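Local coordinates for SusD superfamily protein (Bacteroides fragilis NCTC 9343, PDB 3NQP), which probably binds glycans at the outer membrane surface, as a SusD-family lipoprotein working in nutrient uptake, at residues Thr25-Gly30 / Ile92-Leu97. Residues are numbered along the deposited sequence; the frame is centred on the assembly and turned at random. Where two conformers were deposited one is given.
Sequences TAYIDG and ITNLNL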
loop_
_atom_site.group_PDB
_atom_site.type_symbol
_atom_site.label_atom_id
_atom_site.label_comp_id
_atom_site.label_asym_id
_atom_site.label_seq_id
_atom_site.Cartn_x
_atom_site.Cartn_y
_atom_site.Cartn_z
ATOM N N THR A 25 7.025 -19.359 19.190
ATOM C CA THR A 25 5.715 -18.905 18.778
ATOM C C THR A 25 5.418 -17.479 19.294
ATOM O O THR A 25 4.837 -16.663 18.562
ATOM C CB THR A 25 4.671 -19.890 19.254
ATOM O OG1 THR A 25 4.894 -21.137 18.609
ATOM C CG2 THR A 25 3.232 -19.378 18.934
ATOM N N ALA A 26 5.816 -17.190 20.542
ATOM C CA ALA A 26 5.720 -15.835 21.099
ATOM C C ALA A 26 6.514 -14.837 20.239
ATOM O O ALA A 26 6.044 -13.741 19.962
ATOM C CB ALA A 26 6.207 -15.774 22.585
ATOM N N TYR A 27 7.710 -15.215 19.819
ATOM C CA TYR A 27 8.518 -14.321 19.053
ATOM C C TYR A 27 7.885 -14.079 17.667
ATOM O O TYR A 27 7.927 -12.961 17.166
ATOM C CB TYR A 27 9.940 -14.869 18.959
ATOM C CG TYR A 27 10.994 -13.830 18.712
ATOM C CD1 TYR A 27 11.666 -13.227 19.778
ATOM C CD2 TYR A 27 11.345 -13.454 17.410
ATOM C CE1 TYR A 27 12.675 -12.312 19.578
ATOM C CE2 TYR A 27 12.356 -12.535 17.192
ATOM C CZ TYR A 27 13.015 -11.956 18.285
ATOM O OH TYR A 27 14.000 -11.040 18.111
ATOM N N ILE A 28 7.263 -15.102 17.080
ATOM C CA ILE A 28 6.524 -14.938 15.824
ATOM C C ILE A 28 5.383 -13.958 15.984
ATOM O O ILE A 28 5.149 -13.118 15.091
ATOM C CB ILE A 28 5.970 -16.286 15.275
ATOM C CG1 ILE A 28 7.090 -17.064 14.621
ATOM C CG2 ILE A 28 4.832 -16.083 14.228
ATOM C CD1 ILE A 28 7.485 -16.530 13.256
ATOM N N ASP A 29 4.657 -14.053 17.097
ATOM C CA ASP A 29 3.622 -13.071 17.369
ATOM C C ASP A 29 4.179 -11.672 17.480
ATOM O O ASP A 29 3.587 -10.728 16.967
ATOM C CB ASP A 29 2.833 -13.431 18.635
ATOM C CG ASP A 29 1.905 -14.608 18.419
ATOM O OD1 ASP A 29 1.906 -15.204 17.322
ATOM O OD2 ASP A 29 1.155 -14.926 19.349
ATOM N N GLY A 30 5.308 -11.541 18.171
ATOM C CA GLY A 30 5.981 -10.247 18.330
ATOM C C GLY A 30 6.411 -9.688 16.999
ATOM O O GLY A 30 6.261 -8.502 16.747
ATOM N N ILE A 92 14.149 -5.810 11.290
ATOM C CA ILE A 92 14.978 -6.720 10.489
ATOM C C ILE A 92 15.909 -7.549 11.387
ATOM O O ILE A 92 16.044 -8.758 11.190
ATOM C CB ILE A 92 15.816 -5.986 9.404
ATOM C CG1 ILE A 92 14.892 -5.531 8.272
ATOM C CG2 ILE A 92 16.958 -6.910 8.831
ATOM C CD1 ILE A 92 15.467 -4.454 7.367
ATOM N N THR A 93 16.542 -6.920 12.369
ATOM C CA THR A 93 17.508 -7.651 13.185
ATOM C C THR A 93 16.828 -8.735 14.032
ATOM O O THR A 93 17.436 -9.768 14.296
ATOM C CB THR A 93 18.403 -6.697 14.022
ATOM O OG1 THR A 93 17.582 -5.834 14.815
ATOM C CG2 THR A 93 19.251 -5.863 13.081
ATOM N N ASN A 94 15.570 -8.524 14.424
ATOM C CA ASN A 94 14.798 -9.546 15.099
ATOM C C ASN A 94 14.480 -10.715 14.181
ATOM O O ASN A 94 14.483 -11.880 14.625
ATOM C CB ASN A 94 13.505 -8.978 15.724
ATOM C CG ASN A 94 13.783 -8.024 16.913
ATOM O OD1 ASN A 94 14.933 -7.791 17.297
ATOM N ND2 ASN A 94 12.733 -7.467 17.466
ATOM N N LEU A 95 14.256 -10.436 12.897
ATOM C CA LEU A 95 14.096 -11.500 11.919
ATOM C C LEU A 95 15.393 -12.305 11.809
ATOM O O LEU A 95 15.363 -13.533 11.833
ATOM C CB LEU A 95 13.728 -10.936 10.553
ATOM C CG LEU A 95 12.469 -10.056 10.456
ATOM C CD1 LEU A 95 12.266 -9.706 9.013
ATOM C CD2 LEU A 95 11.267 -10.734 11.078
ATOM N N ASN A 96 16.527 -11.613 11.707
ATOM C CA ASN A 96 17.824 -12.302 11.616
ATOM C C ASN A 96 18.024 -13.200 12.828
ATOM O O ASN A 96 18.423 -14.348 12.704
ATOM C CB ASN A 96 18.956 -11.276 11.478
ATOM C CG ASN A 96 18.797 -10.377 10.252
ATOM O OD1 ASN A 96 18.077 -10.716 9.333
ATOM N ND2 ASN A 96 19.491 -9.234 10.239
ATOM N N LEU A 97 17.708 -12.673 14.007
ATOM C CA LEU A 97 17.878 -13.429 15.234
ATOM C C LEU A 97 16.978 -14.664 15.225
ATOM O O LEU A 97 17.390 -15.736 15.604
ATOM C CB LEU A 97 17.542 -12.537 16.442
ATOM C CG LEU A 97 17.828 -13.103 17.840
ATOM C CD1 LEU A 97 19.302 -13.494 17.945
ATOM C CD2 LEU A 97 17.462 -12.085 18.929
#
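Tyr27 reaches across from helix 21-37 and sets the outer end of its ring against Asn94 and Leu97 of helix 89-102. The tight part lies at the phenol oxygen: Tyr27 OH is 3.2 Å from Asn94 CB and 3.3 Å from Asn94 CG, so it rests on the root of the amide side chain. The approach to Asn94 OD1, at 3.5 Å, has too poor an angle for a hydrogen bond, and the contact is therefore one of van der Waals packing. Ring and amide planes stand 59° apart, so the two planes are not stacked parallel, and the two side chains cross nearly perpendicularly. One ring edge faces the helix backbone, with Tyr27 CE2 3.4 Å from Asn94 O and that oxygen close to the ring plane. With CG anti to its own N (chi1 -156°), the tyrosine spans backbones whose nearest CA atoms, those of Tyr27 and Asn94, are 8.8 Å apart. The looser side belongs to Leu97, whose CD2 comes obliquely to within 3.7 Å of Tyr27 OH but only 4.5 Å of Tyr27 CZ. The three touching residues are all partly exposed and the two segments bury just 132 Å² between them, as expected of a surface contact. Trp18 meets the Tyr27 ring edge-to-face, while the buried Ile28 and Leu95 pack on helix 110-135. Between these segments Tyr27 carries the contact, while Phe98, His34 and Ile31 add to the same helix-helix interface, consistent with the TPR-like helical scaffold of SusD-family proteins.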